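AlyGC (Glaciecola chathamensis, PDB 5GKD) is a polysaccharide lyase of family 6 that cleaves alginate, probably by calcium-assisted beta-elimination in a parallel beta-helix domain. Local coordinates at residues L140-R153 and G172-R186. Residues are numbered along the deposited sequence; the frame is centred on the assembly and turned at random.
With CA (calcium ion), chain E; PO4 (phosphate ion), chain G; PO4 (phosphate ion), chain H.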
loop_
_atom_site.group_PDB
_atom_site.type_symbol
_atom_site.label_atom_id
_atom_site.label_comp_id
_atom_site.label_asym_id
_atom_site.label_seq_id
_atom_site.Cartn_x
_atom_site.Cartn_y
_atom_site.Cartn_z
ATOM N N LEU A 140 -24.827 -2.037 -17.811
ATOM C CA LEU A 140 -23.504 -1.999 -17.199
ATOM C C LEU A 140 -23.431 -0.835 -16.224
ATOM O O LEU A 140 -23.463 0.327 -16.640
ATOM C CB LEU A 140 -22.409 -1.852 -18.250
ATOM C CG LEU A 140 -22.565 -2.796 -19.433
ATOM C CD1 LEU A 140 -21.457 -2.574 -20.444
ATOM C CD2 LEU A 140 -22.555 -4.227 -18.911
ATOM N N VAL A 141 -23.255 -1.138 -14.942
ATOM C CA VAL A 141 -23.249 -0.101 -13.925
ATOM C C VAL A 141 -22.157 -0.374 -12.898
ATOM O O VAL A 141 -21.906 -1.522 -12.513
ATOM C CB VAL A 141 -24.634 0.019 -13.253
ATOM C CG1 VAL A 141 -25.013 -1.295 -12.578
ATOM C CG2 VAL A 141 -24.648 1.177 -12.296
ATOM N N GLY A 142 -21.493 0.690 -12.471
ATOM C CA GLY A 142 -20.659 0.635 -11.292
ATOM C C GLY A 142 -19.220 0.192 -11.463
ATOM O O GLY A 142 -18.644 -0.309 -10.502
ATOM N N LYS A 143 -18.609 0.350 -12.628
ATOM C CA LYS A 143 -17.194 -0.002 -12.735
ATOM C C LYS A 143 -16.351 1.024 -11.993
ATOM O O LYS A 143 -16.402 2.215 -12.306
ATOM C CB LYS A 143 -16.755 -0.104 -14.191
ATOM C CG LYS A 143 -15.324 -0.605 -14.353
ATOM C CD LYS A 143 -15.019 -0.930 -15.816
ATOM C CE LYS A 143 -13.760 -1.817 -15.969
ATOM N NZ LYS A 143 -12.464 -1.186 -15.549
ATOM N N ARG A 144 -15.576 0.571 -11.000
ATOM C CA ARG A 144 -14.858 1.493 -10.131
ATOM C C ARG A 144 -13.369 1.571 -10.426
ATOM O O ARG A 144 -12.699 2.466 -9.905
ATOM C CB ARG A 144 -15.026 1.120 -8.651
ATOM C CG ARG A 144 -16.233 0.320 -8.284
ATOM C CD ARG A 144 -17.557 1.070 -8.336
ATOM N NE ARG A 144 -17.771 2.002 -7.263
ATOM C CZ ARG A 144 -18.946 2.247 -6.692
ATOM N NH1 ARG A 144 -20.049 1.598 -7.044
ATOM N NH2 ARG A 144 -18.998 3.146 -5.744
ATOM N N ASN A 145 -12.842 0.674 -11.237
ATOM C CA ASN A 145 -11.409 0.533 -11.393
ATOM C C ASN A 145 -10.978 1.019 -12.765
ATOM O O ASN A 145 -11.786 1.207 -13.670
ATOM C CB ASN A 145 -10.993 -0.924 -11.205
ATOM C CG ASN A 145 -11.502 -1.806 -12.299
ATOM O OD1 ASN A 145 -12.686 -1.758 -12.643
ATOM N ND2 ASN A 145 -10.607 -2.616 -12.879
ATOM N N LYS A 146 -9.678 1.208 -12.903
ATOM C CA LYS A 146 -9.103 1.648 -14.159
ATOM C C LYS A 146 -9.429 0.685 -15.304
ATOM O O LYS A 146 -9.505 -0.537 -15.136
ATOM C CB LYS A 146 -7.594 1.803 -13.996
ATOM C CG LYS A 146 -6.872 2.174 -15.277
ATOM C CD LYS A 146 -5.693 3.065 -15.038
ATOM C CE LYS A 146 -5.031 3.466 -16.343
ATOM N NZ LYS A 146 -4.140 4.644 -16.139
ATOM N N GLY A 147 -9.613 1.249 -16.486
ATOM C CA GLY A 147 -9.926 0.417 -17.632
ATOM C C GLY A 147 -11.281 0.845 -18.156
ATOM O O GLY A 147 -12.242 1.037 -17.411
ATOM N N VAL A 148 -11.345 1.003 -19.479
ATOM C CA VAL A 148 -12.591 1.359 -20.137
ATOM C C VAL A 148 -13.656 0.310 -19.801
ATOM O O VAL A 148 -13.349 -0.861 -19.542
ATOM C CB VAL A 148 -12.345 1.493 -21.652
ATOM C CG1 VAL A 148 -11.995 0.167 -22.256
ATOM C CG2 VAL A 148 -13.564 2.123 -22.376
ATOM N N THR A 149 -14.910 0.750 -19.710
ATOM C CA THR A 149 -15.980 -0.214 -19.474
ATOM C C THR A 149 -16.156 -1.118 -20.689
ATOM O O THR A 149 -16.219 -2.345 -20.565
ATOM C CB THR A 149 -17.284 0.506 -19.123
ATOM O OG1 THR A 149 -17.056 1.374 -18.005
ATOM C CG2 THR A 149 -18.397 -0.490 -18.751
ATOM N N MET A 150 -16.175 -0.534 -21.875
ATOM C CA MET A 150 -16.389 -1.285 -23.101
ATOM C C MET A 150 -15.517 -0.728 -24.208
ATOM O O MET A 150 -15.438 0.488 -24.381
ATOM C CB MET A 150 -17.839 -1.229 -23.550
ATOM C CG MET A 150 -18.071 -1.924 -24.873
ATOM S SD MET A 150 -19.811 -2.020 -25.257
ATOM C CE MET A 150 -19.766 -3.123 -26.667
ATOM N N ALA A 151 -14.885 -1.620 -24.964
ATOM C CA ALA A 151 -14.040 -1.207 -26.067
ATOM C C ALA A 151 -14.251 -2.124 -27.270
ATOM O O ALA A 151 -14.652 -3.279 -27.133
ATOM C CB ALA A 151 -12.564 -1.191 -25.650
ATOM N N VAL A 152 -13.998 -1.579 -28.452
ATOM C CA VAL A 152 -13.886 -2.330 -29.700
ATOM C C VAL A 152 -12.407 -2.383 -30.045
ATOM O O VAL A 152 -11.773 -1.333 -30.185
ATOM C CB VAL A 152 -14.671 -1.655 -30.837
ATOM C CG1 VAL A 152 -14.289 -2.256 -32.173
ATOM C CG2 VAL A 152 -16.158 -1.748 -30.602
ATOM N N ARG A 153 -11.852 -3.581 -30.153
ATOM C CA ARG A 153 -10.446 -3.757 -30.487
ATOM C C ARG A 153 -10.267 -3.878 -31.990
ATOM O O ARG A 153 -11.103 -4.443 -32.686
ATOM C CB ARG A 153 -9.856 -5.017 -29.847
ATOM C CG ARG A 153 -9.618 -4.953 -28.381
ATOM C CD ARG A 153 -8.448 -4.057 -28.032
ATOM N NE ARG A 153 -7.194 -4.755 -27.762
ATOM C CZ ARG A 153 -6.009 -4.177 -27.935
ATOM N NH1 ARG A 153 -5.948 -2.939 -28.415
ATOM N NH2 ARG A 153 -4.885 -4.819 -27.665
ATOM N N GLY A 172 -24.987 2.763 -17.042
ATOM C CA GLY A 172 -25.334 3.377 -15.792
ATOM C C GLY A 172 -24.167 4.089 -15.148
ATOM O O GLY A 172 -23.060 4.141 -15.673
ATOM N N PRO A 173 -24.427 4.646 -13.974
ATOM C CA PRO A 173 -23.430 5.477 -13.285
ATOM C C PRO A 173 -22.057 4.825 -13.153
ATOM O O PRO A 173 -21.922 3.672 -12.745
ATOM C CB PRO A 173 -24.073 5.712 -11.915
ATOM C CG PRO A 173 -25.571 5.729 -12.216
ATOM C CD PRO A 173 -25.760 4.707 -13.332
ATOM N N ARG A 174 -21.028 5.583 -13.514
ATOM C CA ARG A 174 -19.643 5.182 -13.329
ATOM C C ARG A 174 -18.969 6.295 -12.545
ATOM O O ARG A 174 -18.884 7.422 -13.044
ATOM C CB ARG A 174 -18.894 4.953 -14.640
ATOM C CG ARG A 174 -17.417 4.746 -14.361
ATOM C CD ARG A 174 -16.618 4.185 -15.498
ATOM N NE ARG A 174 -15.255 3.964 -15.030
ATOM C CZ ARG A 174 -14.340 3.239 -15.654
ATOM N NH1 ARG A 174 -14.622 2.645 -16.804
ATOM N NH2 ARG A 174 -13.137 3.105 -15.109
ATOM N N PRO A 175 -18.482 6.037 -11.344
ATOM C CA PRO A 175 -17.924 7.122 -10.535
ATOM C C PRO A 175 -16.572 7.561 -11.077
ATOM O O PRO A 175 -15.958 6.913 -11.927
ATOM C CB PRO A 175 -17.818 6.518 -9.130
ATOM C CG PRO A 175 -17.693 5.023 -9.381
ATOM C CD PRO A 175 -18.453 4.738 -10.658
ATOM N N ILE A 176 -16.140 8.723 -10.586
ATOM C CA ILE A 176 -14.843 9.275 -10.948
ATOM C C ILE A 176 -13.749 8.262 -10.645
ATOM O O ILE A 176 -13.721 7.648 -9.573
ATOM C CB ILE A 176 -14.613 10.590 -10.188
ATOM C CG1 ILE A 176 -15.657 11.636 -10.598
ATOM C CG2 ILE A 176 -13.194 11.099 -10.395
ATOM C CD1 ILE A 176 -15.750 12.824 -9.637
ATOM N N LEU A 177 -12.837 8.083 -11.593
ATOM C CA LEU A 177 -11.733 7.155 -11.398
ATOM C C LEU A 177 -10.623 7.793 -10.579
ATOM O O LEU A 177 -10.083 7.173 -9.659
ATOM C CB LEU A 177 -11.187 6.712 -12.752
ATOM C CG LEU A 177 -10.391 5.421 -12.945
ATOM C CD1 LEU A 177 -9.288 5.600 -13.985
ATOM C CD2 LEU A 177 -9.880 4.782 -11.690
ATOM N N GLY A 178 -10.255 9.019 -10.916
ATOM C CA GLY A 178 -9.113 9.654 -10.305
ATOM C C GLY A 178 -7.842 9.589 -11.117
ATOM O O GLY A 178 -6.760 9.800 -10.559
ATOM N N SER A 179 -7.940 9.301 -12.403
ATOM C CA SER A 179 -6.825 9.311 -13.339
ATOM C C SER A 179 -7.401 9.116 -14.730
ATOM O O SER A 179 -8.614 8.963 -14.904
ATOM C CB SER A 179 -5.794 8.226 -13.034
ATOM O OG SER A 179 -6.133 7.008 -13.657
ATOM N N ASN A 180 -6.520 9.103 -15.720
ATOM C CA ASN A 180 -6.912 8.661 -17.046
ATOM C C ASN A 180 -7.303 7.182 -17.022
ATOM O O ASN A 180 -6.941 6.428 -16.122
ATOM C CB ASN A 180 -5.782 8.900 -18.047
ATOM C CG ASN A 180 -6.277 8.953 -19.493
ATOM O OD1 ASN A 180 -5.489 8.891 -20.431
ATOM N ND2 ASN A 180 -7.572 9.081 -19.668
ATOM N N GLY A 181 -8.090 6.780 -18.009
ATOM C CA GLY A 181 -8.500 5.400 -18.159
ATOM C C GLY A 181 -9.867 5.045 -17.622
ATOM O O GLY A 181 -10.098 3.873 -17.318
ATOM N N GLY A 182 -10.781 6.006 -17.510
ATOM C CA GLY A 182 -12.109 5.719 -16.994
ATOM C C GLY A 182 -13.223 5.839 -18.012
ATOM O O GLY A 182 -14.357 6.172 -17.662
ATOM N N GLU A 183 -12.906 5.579 -19.277
ATOM C CA GLU A 183 -13.866 5.767 -20.358
ATOM C C GLU A 183 -15.003 4.754 -20.257
ATOM O O GLU A 183 -14.831 3.643 -19.758
ATOM C CB GLU A 183 -13.176 5.629 -21.718
ATOM C CG GLU A 183 -12.040 6.599 -21.973
ATOM C CD GLU A 183 -10.680 6.049 -21.566
ATOM O OE1 GLU A 183 -10.640 5.064 -20.820
ATOM O OE2 GLU A 183 -9.650 6.592 -22.012
ATOM N N THR A 184 -16.177 5.156 -20.724
ATOM C CA THR A 184 -17.277 4.214 -20.820
ATOM C C THR A 184 -17.193 3.397 -22.105
ATOM O O THR A 184 -17.376 2.182 -22.070
ATOM C CB THR A 184 -18.613 4.955 -20.712
ATOM O OG1 THR A 184 -18.758 5.463 -19.379
ATOM C CG2 THR A 184 -19.785 4.026 -21.006
ATOM N N LEU A 185 -16.869 4.033 -23.233
ATOM C CA LEU A 185 -16.798 3.373 -24.534
ATOM C C LEU A 185 -15.575 3.899 -25.277
ATOM O O LEU A 185 -15.437 5.107 -25.465
ATOM C CB LEU A 185 -18.078 3.639 -25.345
ATOM C CG LEU A 185 -18.590 2.742 -26.490
ATOM C CD1 LEU A 185 -19.285 3.555 -27.567
ATOM C CD2 LEU A 185 -17.548 1.875 -27.101
ATOM N N ARG A 186 -14.696 3.007 -25.710
ATOM C CA ARG A 186 -13.550 3.358 -26.540
ATOM C C ARG A 186 -13.620 2.563 -27.842
ATOM O O ARG A 186 -13.753 1.339 -27.813
ATOM C CB ARG A 186 -12.241 3.055 -25.817
ATOM C CG ARG A 186 -10.994 3.354 -26.636
ATOM C CD ARG A 186 -9.750 2.837 -25.929
ATOM N NE ARG A 186 -9.574 1.414 -26.191
ATOM C CZ ARG A 186 -8.999 0.554 -25.353
ATOM N NH1 ARG A 186 -8.529 0.973 -24.184
ATOM N NH2 ARG A 186 -8.898 -0.722 -25.682
HETATM CA CA CA E . -9.068 9.081 -21.650
HETATM P P PO4 G . -5.461 -7.766 -26.036
HETATM O O1 PO4 G . -6.472 -7.586 -27.145
HETATM O O2 PO4 G . -4.998 -9.204 -25.921
HETATM O O3 PO4 G . -6.107 -7.317 -24.747
HETATM O O4 PO4 G . -4.240 -6.921 -26.315
HETATM P P PO4 H . -6.584 9.188 -24.203
HETATM O O1 PO4 H . -7.815 9.162 -25.069
HETATM O O2 PO4 H . -6.973 8.621 -22.895
HETATM O O3 PO4 H . -6.072 10.647 -24.064
HETATM O O4 PO4 H . -5.618 8.199 -24.812
HETATM O O HOH W 1 -21.743 2.502 -17.111
HETATM O O HOH W 2 -14.608 4.547 -12.369
HETATM O O HOH W 3 -14.029 4.916 -8.734
HETATM O O HOH W 4 -3.237 5.694 -14.063
HETATM O O HOH W 5 -19.152 3.140 -17.587
HETATM O O HOH W 6 -9.745 -0.742 -28.500
HETATM O O HOH W 7 -8.151 11.397 -21.704
#
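R174 grips the carbonyl oxygen of G147 end-on with two nitrogens, NH1 at 2.9 Å and NH2 at 3.2 Å from G147 O, which lies in the guanidinium plane. R174 NH1 also donates to T149 OG1 at 3.0 Å, tilted from that plane, and a water that accepts from R174 NE donates to K143 O and P175 O. The arginine reaches this loop because its chain runs extended, with CG anti to the backbone N (chi1 172°). K143 lies alongside, its CG over one guanidinium face, and its NZ gives G147 O a third donor; the salt bridge of K143 to D123 probably eases the nearness of the two cations. Replacing R174 by alanine would remove both its bonds to G147 O, which would probably be left to K143 NZ, and take the NH1 donor from T149 OG1. G147 N donates to G181 O at 2.8 Å, in the carbonyl plane. V148 packs across the R186 side chain: V148 CG1 and A151 CB lie over the R186 guanidinium, while V148 CG2 meets E183 CB at 3.6 Å; P175 CG sits against R144 NE. E183 OE2 binds the calcium ion at 2.6 Å, together with N180, E212 and E214, so this packing borders the metal site. Parallel bridges M150-L185 and A151-R186, with R186 N hydrogen-bonded to M150 O at 2.9 Å, join successive coils of the beta-helix, where strand 150-152 lies between strands 124-128 and 185-188.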